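Hydrazine synthase subunit alpha (Candidatus Kuenenia stuttgartiensis, PDB 5C2V) forms part of the hydrazine synthase complex and catalyses the condensation of hydroxylamine with ammonia to yield hydrazine, using bound heme c. Local coordinates at residues D[1-5]-D[17-23]; D[224-230]-D[241-246]; D[296-302]-D[313-319]. All coordinates share one frame; numbering follows the deposited sequence.

Contact 1 of 3, residues D[1-5]-D[17-23]; sequences EPVMT and DYSGMSK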
loop_
_atom_site.group_PDB
_atom_site.type_symbol
_atom_site.label_atom_id
_atom_site.label_comp_id
_atom_site.label_asym_id
_atom_site.label_seq_id
_atom_site.Cartn_x
_atom_site.Cartn_y
_atom_site.Cartn_z
ATOM N N GLU D 1 -35.219 -11.793 -24.473
ATOM C CA GLU D 1 -35.597 -10.588 -23.743
ATOM C C GLU D 1 -34.685 -9.417 -24.091
ATOM O O GLU D 1 -33.520 -9.615 -24.435
ATOM C CB GLU D 1 -35.562 -10.839 -22.232
ATOM C CG GLU D 1 -36.582 -11.849 -21.735
ATOM C CD GLU D 1 -36.009 -13.247 -21.615
ATOM O OE1 GLU D 1 -36.510 -14.023 -20.775
ATOM O OE2 GLU D 1 -35.058 -13.569 -22.359
ATOM N N PRO D 2 -35.218 -8.188 -24.013
ATOM C CA PRO D 2 -34.397 -6.985 -24.181
ATOM C C PRO D 2 -33.503 -6.742 -22.967
ATOM O O PRO D 2 -33.937 -6.963 -21.836
ATOM C CB PRO D 2 -35.436 -5.873 -24.333
ATOM C CG PRO D 2 -36.624 -6.374 -23.588
ATOM C CD PRO D 2 -36.642 -7.860 -23.817
ATOM N N VAL D 3 -32.272 -6.296 -23.197
ATOM C CA VAL D 3 -31.344 -6.036 -22.102
ATOM C C VAL D 3 -30.842 -4.595 -22.119
ATOM O O VAL D 3 -31.218 -3.788 -21.269
ATOM C CB VAL D 3 -30.134 -6.992 -22.144
ATOM C CG1 VAL D 3 -29.166 -6.676 -21.015
ATOM C CG2 VAL D 3 -30.597 -8.438 -22.058
ATOM N N MET D 4 -29.992 -4.277 -23.091
ATOM C CA MET D 4 -29.414 -2.942 -23.195
ATOM C C MET D 4 -30.455 -1.931 -23.662
ATOM O O MET D 4 -30.614 -0.866 -23.064
ATOM C CB MET D 4 -28.217 -2.952 -24.150
ATOM C CG MET D 4 -27.445 -1.644 -24.207
ATOM S SD MET D 4 -25.984 -1.764 -25.258
ATOM C CE MET D 4 -25.275 -0.134 -25.049
ATOM N N THR D 5 -31.164 -2.273 -24.733
ATOM C CA THR D 5 -32.202 -1.407 -25.280
ATOM C C THR D 5 -33.561 -2.095 -25.255
ATOM O O THR D 5 -33.688 -3.221 -24.777
ATOM C CB THR D 5 -31.888 -0.990 -26.729
ATOM O OG1 THR D 5 -31.932 -2.141 -27.581
ATOM C CG2 THR D 5 -30.513 -0.355 -26.815
ATOM N N ASP D 17 -28.942 -5.155 -29.819
ATOM C CA ASP D 17 -28.653 -5.500 -28.435
ATOM C C ASP D 17 -28.073 -6.908 -28.384
ATOM O O ASP D 17 -28.785 -7.889 -28.578
ATOM C CB ASP D 17 -29.922 -5.392 -27.584
ATOM C CG ASP D 17 -29.703 -5.804 -26.140
ATOM O OD1 ASP D 17 -28.546 -5.775 -25.671
ATOM O OD2 ASP D 17 -30.699 -6.146 -25.466
ATOM N N TYR D 18 -26.780 -6.995 -28.093
ATOM C CA TYR D 18 -26.058 -8.260 -28.169
ATOM C C TYR D 18 -26.478 -9.218 -27.064
ATOM O O TYR D 18 -26.849 -10.363 -27.327
ATOM C CB TYR D 18 -24.548 -8.013 -28.106
ATOM C CG TYR D 18 -23.730 -9.248 -27.804
ATOM C CD1 TYR D 18 -23.303 -9.524 -26.511
ATOM C CD2 TYR D 18 -23.383 -10.139 -28.812
ATOM C CE1 TYR D 18 -22.558 -10.652 -26.229
ATOM C CE2 TYR D 18 -22.635 -11.271 -28.539
ATOM C CZ TYR D 18 -22.227 -11.521 -27.246
ATOM O OH TYR D 18 -21.483 -12.645 -26.968
ATOM N N SER D 19 -26.416 -8.740 -25.825
ATOM C CA SER D 19 -26.789 -9.545 -24.670
ATOM C C SER D 19 -28.270 -9.900 -24.706
ATOM O O SER D 19 -28.693 -10.894 -24.119
ATOM C CB SER D 19 -26.450 -8.806 -23.375
ATOM O OG SER D 19 -27.020 -7.509 -23.367
ATOM N N GLY D 20 -29.054 -9.080 -25.400
ATOM C CA GLY D 20 -30.472 -9.340 -25.561
ATOM C C GLY D 20 -30.748 -10.425 -26.583
ATOM O O GLY D 20 -31.583 -11.302 -26.360
ATOM N N MET D 21 -30.041 -10.367 -27.708
ATOM C CA MET D 21 -30.206 -11.359 -28.765
ATOM C C MET D 21 -29.654 -12.714 -28.343
ATOM O O MET D 21 -30.207 -13.753 -28.700
ATOM C CB MET D 21 -29.519 -10.898 -30.055
ATOM C CG MET D 21 -30.137 -9.665 -30.693
ATOM S SD MET D 21 -31.798 -9.938 -31.336
ATOM C CE MET D 21 -31.453 -11.029 -32.715
ATOM N N SER D 22 -28.565 -12.694 -27.582
ATOM C CA SER D 22 -27.900 -13.920 -27.152
ATOM C C SER D 22 -28.805 -14.804 -26.295
ATOM O O SER D 22 -28.633 -16.021 -26.252
ATOM C CB SER D 22 -26.619 -13.589 -26.382
ATOM O OG SER D 22 -25.678 -12.930 -27.214
ATOM N N LYS D 23 -29.770 -14.190 -25.618
ATOM C CA LYS D 23 -30.689 -14.935 -24.764
ATOM C C LYS D 23 -31.676 -15.749 -25.604
ATOM O O LYS D 23 -32.050 -16.862 -25.232
ATOM C CB LYS D 23 -31.438 -13.981 -23.828
ATOM C CG LYS D 23 -30.523 -13.187 -22.903
ATOM C CD LYS D 23 -31.304 -12.252 -21.992
ATOM C CE LYS D 23 -31.943 -13.004 -20.837
ATOM N NZ LYS D 23 -30.919 -13.574 -19.916
#

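Contact 2 of 3, residues D[224-230]-D[241-246]; sequences NLSSNFD and FSSVQA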
loop_
_atom_site.group_PDB
_atom_site.type_symbol
_atom_site.label_atom_id
_atom_site.label_comp_id
_atom_site.label_asym_id
_atom_site.label_seq_id
_atom_site.Cartn_x
_atom_site.Cartn_y
_atom_site.Cartn_z
ATOM N N ASN D 224 2.810 -5.403 -26.043
ATOM C CA ASN D 224 3.235 -5.377 -24.635
ATOM C C ASN D 224 4.451 -6.263 -24.341
ATOM O O ASN D 224 4.533 -7.400 -24.806
ATOM C CB ASN D 224 2.071 -5.811 -23.734
ATOM C CG ASN D 224 2.336 -5.557 -22.253
ATOM O OD1 ASN D 224 3.436 -5.178 -21.856
ATOM N ND2 ASN D 224 1.318 -5.786 -21.429
ATOM N N LEU D 225 5.391 -5.724 -23.565
ATOM C CA LEU D 225 6.619 -6.438 -23.214
ATOM C C LEU D 225 6.375 -7.531 -22.178
ATOM O O LEU D 225 7.225 -8.397 -21.966
ATOM C CB LEU D 225 7.678 -5.461 -22.699
ATOM C CG LEU D 225 8.489 -4.739 -23.777
ATOM C CD1 LEU D 225 9.520 -3.810 -23.157
ATOM C CD2 LEU D 225 9.161 -5.748 -24.690
ATOM N N SER D 226 5.216 -7.485 -21.532
ATOM C CA SER D 226 4.787 -8.578 -20.670
ATOM C C SER D 226 3.578 -9.256 -21.299
ATOM O O SER D 226 3.104 -8.838 -22.354
ATOM C CB SER D 226 4.465 -8.082 -19.260
ATOM O OG SER D 226 5.654 -7.812 -18.534
ATOM N N SER D 227 3.076 -10.295 -20.645
ATOM C CA SER D 227 2.084 -11.170 -21.259
ATOM C C SER D 227 0.680 -10.576 -21.344
ATOM O O SER D 227 0.118 -10.127 -20.346
ATOM C CB SER D 227 2.026 -12.496 -20.500
ATOM O OG SER D 227 3.249 -13.202 -20.612
ATOM N N ASN D 228 0.128 -10.581 -22.554
ATOM C CA ASN D 228 -1.295 -10.339 -22.768
ATOM C C ASN D 228 -1.974 -11.668 -23.066
ATOM O O ASN D 228 -1.498 -12.434 -23.905
ATOM C CB ASN D 228 -1.527 -9.352 -23.912
ATOM C CG ASN D 228 -1.207 -7.923 -23.525
ATOM O OD1 ASN D 228 -1.275 -7.557 -22.354
ATOM N ND2 ASN D 228 -0.864 -7.105 -24.514
ATOM N N PHE D 229 -3.076 -11.953 -22.383
ATOM C CA PHE D 229 -3.676 -13.279 -22.488
ATOM C C PHE D 229 -5.176 -13.316 -22.221
ATOM O O PHE D 229 -5.788 -12.304 -21.879
ATOM C CB PHE D 229 -2.967 -14.236 -21.528
ATOM C CG PHE D 229 -3.011 -13.798 -20.087
ATOM C CD1 PHE D 229 -2.069 -12.911 -19.589
ATOM C CD2 PHE D 229 -3.984 -14.284 -19.230
ATOM C CE1 PHE D 229 -2.105 -12.511 -18.266
ATOM C CE2 PHE D 229 -4.024 -13.888 -17.905
ATOM C CZ PHE D 229 -3.082 -13.000 -17.424
ATOM N N ASP D 230 -5.743 -14.512 -22.364
ATOM C CA ASP D 230 -7.170 -14.769 -22.171
ATOM C C ASP D 230 -8.085 -13.776 -22.892
ATOM O O ASP D 230 -8.819 -13.026 -22.248
ATOM C CB ASP D 230 -7.497 -14.775 -20.676
ATOM C CG ASP D 230 -6.874 -15.953 -19.951
ATOM O OD1 ASP D 230 -6.012 -16.632 -20.550
ATOM O OD2 ASP D 230 -7.239 -16.198 -18.783
ATOM N N PHE D 241 -9.491 -8.750 -22.482
ATOM C CA PHE D 241 -8.394 -9.613 -22.055
ATOM C C PHE D 241 -7.646 -9.101 -20.827
ATOM O O PHE D 241 -7.952 -8.035 -20.288
ATOM C CB PHE D 241 -7.405 -9.814 -23.210
ATOM C CG PHE D 241 -6.740 -8.546 -23.674
ATOM C CD1 PHE D 241 -7.393 -7.679 -24.534
ATOM C CD2 PHE D 241 -5.454 -8.233 -23.264
ATOM C CE1 PHE D 241 -6.782 -6.516 -24.966
ATOM C CE2 PHE D 241 -4.837 -7.072 -23.695
ATOM C CZ PHE D 241 -5.503 -6.213 -24.547
ATOM N N SER D 242 -6.657 -9.881 -20.399
ATOM C CA SER D 242 -5.831 -9.538 -19.249
ATOM C C SER D 242 -4.462 -9.051 -19.704
ATOM O O SER D 242 -3.864 -9.613 -20.622
ATOM C CB SER D 242 -5.678 -10.740 -18.315
ATOM O OG SER D 242 -6.936 -11.206 -17.864
ATOM N N SER D 243 -3.969 -8.004 -19.053
ATOM C CA SER D 243 -2.689 -7.414 -19.409
ATOM C C SER D 243 -1.798 -7.265 -18.185
ATOM O O SER D 243 -2.234 -6.774 -17.144
ATOM C CB SER D 243 -2.894 -6.053 -20.076
ATOM O OG SER D 243 -1.663 -5.510 -20.521
ATOM N N VAL D 244 -0.548 -7.688 -18.310
ATOM C CA VAL D 244 0.395 -7.538 -17.216
ATOM C C VAL D 244 1.157 -6.235 -17.384
ATOM O O VAL D 244 1.971 -6.103 -18.299
ATOM C CB VAL D 244 1.391 -8.714 -17.156
ATOM C CG1 VAL D 244 2.423 -8.485 -16.061
ATOM C CG2 VAL D 244 0.655 -10.026 -16.941
ATOM N N GLN D 245 0.904 -5.270 -16.506
ATOM C CA GLN D 245 1.679 -4.044 -16.553
ATOM C C GLN D 245 2.724 -4.106 -15.448
ATOM O O GLN D 245 2.438 -3.853 -14.271
ATOM C CB GLN D 245 0.767 -2.827 -16.390
ATOM C CG GLN D 245 -0.395 -2.792 -17.377
ATOM C CD GLN D 245 0.044 -2.461 -18.791
ATOM O OE1 GLN D 245 0.897 -1.600 -19.003
ATOM N NE2 GLN D 245 -0.533 -3.154 -19.767
ATOM N N ALA D 246 3.935 -4.472 -15.858
ATOM C CA ALA D 246 5.089 -4.592 -14.977
ATOM C C ALA D 246 6.138 -3.489 -15.126
ATOM O O ALA D 246 7.157 -3.534 -14.438
ATOM C CB ALA D 246 5.744 -5.952 -15.179
#

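Contact 3 of 3, residues D[296-302]-D[313-319]; sequences RKIVYVE and LAAVSWD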
loop_
_atom_site.group_PDB
_atom_site.type_symbol
_atom_site.label_atom_id
_atom_site.label_comp_id
_atom_site.label_asym_id
_atom_site.label_seq_id
_atom_site.Cartn_x
_atom_site.Cartn_y
_atom_site.Cartn_z
ATOM N N ARG D 296 -25.046 -7.958 -17.120
ATOM C CA ARG D 296 -23.846 -7.408 -17.753
ATOM C C ARG D 296 -22.707 -7.201 -16.761
ATOM O O ARG D 296 -22.281 -6.072 -16.517
ATOM C CB ARG D 296 -24.171 -6.089 -18.458
ATOM C CG ARG D 296 -24.675 -6.252 -19.879
ATOM C CD ARG D 296 -25.233 -4.944 -20.412
ATOM N NE ARG D 296 -25.151 -4.867 -21.867
ATOM C CZ ARG D 296 -24.262 -4.129 -22.524
ATOM N NH1 ARG D 296 -23.381 -3.400 -21.854
ATOM N NH2 ARG D 296 -24.255 -4.117 -23.850
ATOM N N LYS D 297 -22.213 -8.297 -16.199
ATOM C CA LYS D 297 -21.114 -8.233 -15.247
ATOM C C LYS D 297 -19.872 -8.914 -15.800
ATOM O O LYS D 297 -19.947 -10.021 -16.333
ATOM C CB LYS D 297 -21.507 -8.884 -13.919
ATOM C CG LYS D 297 -22.622 -8.177 -13.171
ATOM C CD LYS D 297 -22.939 -8.894 -11.868
ATOM C CE LYS D 297 -24.030 -8.177 -11.091
ATOM N NZ LYS D 297 -24.366 -8.890 -9.828
ATOM N N ILE D 298 -18.728 -8.254 -15.668
ATOM C CA ILE D 298 -17.466 -8.897 -15.974
ATOM C C ILE D 298 -17.120 -9.788 -14.796
ATOM O O ILE D 298 -16.920 -9.305 -13.680
ATOM C CB ILE D 298 -16.328 -7.885 -16.214
ATOM C CG1 ILE D 298 -16.702 -6.899 -17.321
ATOM C CG2 ILE D 298 -15.032 -8.609 -16.551
ATOM C CD1 ILE D 298 -15.662 -5.823 -17.554
ATOM N N VAL D 299 -17.050 -11.088 -15.056
ATOM C CA VAL D 299 -16.752 -12.071 -14.027
ATOM C C VAL D 299 -15.401 -12.692 -14.324
ATOM O O VAL D 299 -15.179 -13.221 -15.413
ATOM C CB VAL D 299 -17.828 -13.170 -13.951
ATOM C CG1 VAL D 299 -17.403 -14.266 -12.983
ATOM C CG2 VAL D 299 -19.167 -12.577 -13.542
ATOM N N TYR D 300 -14.494 -12.621 -13.359
ATOM C CA TYR D 300 -13.131 -13.062 -13.592
ATOM C C TYR D 300 -12.548 -13.817 -12.409
ATOM O O TYR D 300 -13.037 -13.722 -11.280
ATOM C CB TYR D 300 -12.241 -11.865 -13.937
ATOM C CG TYR D 300 -12.144 -10.814 -12.850
ATOM C CD1 TYR D 300 -13.168 -9.895 -12.649
ATOM C CD2 TYR D 300 -11.019 -10.726 -12.041
ATOM C CE1 TYR D 300 -13.078 -8.928 -11.665
ATOM C CE2 TYR D 300 -10.921 -9.762 -11.054
ATOM C CZ TYR D 300 -11.953 -8.866 -10.871
ATOM O OH TYR D 300 -11.860 -7.906 -9.890
ATOM N N VAL D 301 -11.492 -14.570 -12.690
ATOM C CA VAL D 301 -10.765 -15.294 -11.665
ATOM C C VAL D 301 -9.749 -14.369 -11.018
ATOM O O VAL D 301 -8.843 -13.851 -11.685
ATOM C CB VAL D 301 -10.044 -16.529 -12.237
ATOM C CG1 VAL D 301 -9.070 -17.099 -11.215
ATOM C CG2 VAL D 301 -11.052 -17.579 -12.672
ATOM N N GLU D 302 -9.922 -14.160 -9.717
ATOM C CA GLU D 302 -8.991 -13.368 -8.936
ATOM C C GLU D 302 -8.109 -14.310 -8.129
ATOM O O GLU D 302 -8.553 -14.914 -7.151
ATOM C CB GLU D 302 -9.745 -12.402 -8.021
ATOM C CG GLU D 302 -8.909 -11.258 -7.478
ATOM C CD GLU D 302 -9.706 -10.345 -6.569
ATOM O OE1 GLU D 302 -10.079 -9.236 -7.009
ATOM O OE2 GLU D 302 -9.964 -10.738 -5.412
ATOM N N LEU D 313 -13.584 -15.927 -7.238
ATOM C CA LEU D 313 -14.332 -15.291 -8.317
ATOM C C LEU D 313 -14.732 -13.866 -7.952
ATOM O O LEU D 313 -15.368 -13.636 -6.923
ATOM C CB LEU D 313 -15.581 -16.107 -8.665
ATOM C CG LEU D 313 -15.376 -17.488 -9.290
ATOM C CD1 LEU D 313 -16.717 -18.133 -9.607
ATOM C CD2 LEU D 313 -14.516 -17.390 -10.541
ATOM N N ALA D 314 -14.359 -12.914 -8.799
ATOM C CA ALA D 314 -14.714 -11.515 -8.575
ATOM C C ALA D 314 -15.503 -10.967 -9.757
ATOM O O ALA D 314 -15.454 -11.522 -10.854
ATOM C CB ALA D 314 -13.466 -10.682 -8.332
ATOM N N ALA D 315 -16.234 -9.879 -9.534
ATOM C CA ALA D 315 -17.056 -9.305 -10.591
ATOM C C ALA D 315 -17.149 -7.782 -10.523
ATOM O O ALA D 315 -17.252 -7.202 -9.442
ATOM C CB ALA D 315 -18.453 -9.911 -10.550
ATOM N N VAL D 316 -17.113 -7.147 -11.692
ATOM C CA VAL D 316 -17.361 -5.710 -11.805
ATOM C C VAL D 316 -18.215 -5.438 -13.039
ATOM O O VAL D 316 -17.947 -5.979 -14.108
ATOM C CB VAL D 316 -16.050 -4.888 -11.891
ATOM C CG1 VAL D 316 -15.370 -4.811 -10.534
ATOM C CG2 VAL D 316 -15.107 -5.472 -12.935
ATOM N N SER D 317 -19.242 -4.607 -12.888
ATOM C CA SER D 317 -20.172 -4.331 -13.983
ATOM C C SER D 317 -19.450 -3.806 -15.221
ATOM O O SER D 317 -18.601 -2.922 -15.125
ATOM C CB SER D 317 -21.240 -3.329 -13.544
ATOM O OG SER D 317 -20.737 -2.004 -13.568
ATOM N N TRP D 318 -19.788 -4.365 -16.379
ATOM C CA TRP D 318 -19.166 -3.956 -17.633
ATOM C C TRP D 318 -19.529 -2.522 -17.996
ATOM O O TRP D 318 -18.700 -1.774 -18.514
ATOM C CB TRP D 318 -19.571 -4.897 -18.769
ATOM C CG TRP D 318 -19.433 -4.268 -20.121
ATOM C CD1 TRP D 318 -20.435 -3.749 -20.887
ATOM C CD2 TRP D 318 -18.220 -4.071 -20.858
ATOM N NE1 TRP D 318 -19.922 -3.249 -22.060
ATOM C CE2 TRP D 318 -18.565 -3.435 -22.065
ATOM C CE3 TRP D 318 -16.878 -4.377 -20.615
ATOM C CZ2 TRP D 318 -17.616 -3.098 -23.028
ATOM C CZ3 TRP D 318 -15.938 -4.042 -21.573
ATOM C CH2 TRP D 318 -16.311 -3.408 -22.764
ATOM N N ASP D 319 -20.773 -2.145 -17.719
ATOM C CA ASP D 319 -21.265 -0.812 -18.046
ATOM C C ASP D 319 -20.528 0.264 -17.253
ATOM O O ASP D 319 -20.135 1.292 -17.805
ATOM C CB ASP D 319 -22.770 -0.720 -17.789
ATOM C CG ASP D 319 -23.570 -1.657 -18.674
ATOM O OD1 ASP D 319 -23.100 -1.970 -19.788
ATOM O OD2 ASP D 319 -24.669 -2.079 -18.256
#

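Contact 1 of 3, residues D[1-5]-D[17-23]
The D17 carboxylate receives the backbone N-H groups of V3 and M4 while occupying the N-cap position of helix 18-25, so the helix start and the N-terminal segment share one acceptor group. Among the hydrogen bonds across the contact, V3 N to D17 OD2 is the shortest, at 2.8 Å, and the one that is not weak; its N-H...O angle is 152° and its donor lies nearly on the line of the C-O bond. M4 N contributes two weak bonds, one to D17 OD2 at 3.1 Å and one to D17 OD1 at 3.3 Å. The capping bond itself, G20 N to D17 OD1, is also weak, as is the one from S19 OG. This cluster of donors, at the N-terminal end of a helix, would be expected to stabilise a negative charge on D17.

The apolar part belongs to V3. With CG1 anti to the backbone N (chi1 179°), that branch lies beside S19 OG, while CG2 rests on G20 CA at 3.6 Å and also reaches K23 CD.

Charged groups meet less directly. The side chains of E1 and K23 cross at about a right angle, and no salt bridge forms; K23 NZ instead pairs with D346 and bonds to P344 O. Beyond the segments, M4 O accepts from R277 of the beta subunit. What E1 OE2 does touch is K23 CE, at 3.5 Å.

Contact 2 of 3, residues D[224-230]-D[241-246]
S243 turns its hydroxyl anti to the backbone N (chi1 -176°), which carries OG to the amide oxygen of N228 across the strand pair; F229 instead places its ring between backbone N and carbonyl carbon (chi1 58°), which lays it over S242. The first torsion yields a hydrogen bond from S243 OG to N228 OD1 of 2.8 Å, lying in the carbonyl plane. N228 OD1 has a second donor, N224 ND2 at 3.3 Å. That same ND2 donates to V244 O at 3.2 Å, both acceptors lying near the plane of the N224 amide. The other end of the amide is fixed as well: N224 OD1 accepts from S226 N in an Asx turn, so both ends of the group are engaged and its rotation is restrained.

The backbone evidence identifies an antiparallel beta hairpin, its strands running at 150°, within a four-stranded sheet consistent with one blade of the N-terminal propeller. F229 and S242 form the hydrogen-bonded pair, with F229 N to S242 O and S242 N to F229 O both 3.0 Å. N228 and S243 are the adjacent non-hydrogen-bonded pair.

On the F229-S242 face, S242 CB makes a CH-pi contact 3.8 Å from the F229 ring centroid, offset toward the rim. V244 CG2 lies at the edge of that ring, 3.9 Å from F229 CE1. S242 OG bonds to R286 O, and F229 also touches S287 in strand 285-291. On the N228-S243 face, the F241 ring crosses the N228 amide at a slant, the two planes steeply inclined, with CE2 nearest the amide carbon CG, and N228 OD1 sits at the ring edge. Q245 OE1 bonds to T544 OG1, and the Q245 side chain is about 5 Å from a bound heme c.

Contact 3 of 3, residues D[296-302]-D[313-319]
R296 carries its side chain across D319, at about a right angle, and on to the edge of W318, beginning with CB, which lies 4.0 Å from D319 OD2. CD comes closer to the same oxygen, at 3.6 Å. With the chain extended from CG to NE, the next atom, NE, passes S19 OG of the helix 18-25 region. At the tip NH1 and D319 OD1 form a salt bridge in which the carboxylate oxygen stands at the edge of the guanidinium; the hydrogen bond within it is weak, its N-H...O angle being 126°, and the measured length is too short to be relied on at this resolution. NH1 also faces the edge of the W318 indole near CD1, the two planes being 53° apart. The last atom, NH2, packs on M4 SD.

Behind this arginine, R296 O accepts from W318 N at 3.0 Å, which ties the two segments just beyond the strand ends. W318 also meets I298, whose CD1 touches the indole edge 3.6 Å from CE3. Further along the same face, A314 CB lies over the Y300 ring, 3.9 Å from its centroid in a CH-pi contact. Y300 and A314 are joined by two straight backbone bonds, Y300 N to A314 O and A314 N to Y300 O, both 2.9 Å. On the opposite face V301 CG2 meets L313 CD2 at 4.1 Å, and V299 packs on A315.

Neighbouring strands cover both faces: I298, V316 and W318 rest on strand 270-273, whereas V301 and L313 reach strand 336-342. W318 O accepts from N250 of the beta subunit. An antiparallel hairpin, its strands at 159°, with both faces covered by neighbouring sheets, is the arrangement expected of a beta-propeller blade.

From the N terminus, contact 1 closes first, folding residues 1-5 back over the start of helix 18-25 around an 11-residue loop. Contacts 2 and 3 follow in series, each closing a beta hairpin across 10 intervening residues; none nests within or crosses another. Contact 2 joins strands 228-233 and 239-245 of one four-stranded sheet, and contact 3 joins strands 297-303 and 312-317 of another. These two hairpins do not touch, their nearest atoms being about 7 Å apart, but strand 270-273, from the sheet of contact 2, packs on contact 3. Contacts 1 and 3 meet directly, as R296 touches M4 and S19, connecting the N-terminal segment to a sheet that is probably one of the propeller blades.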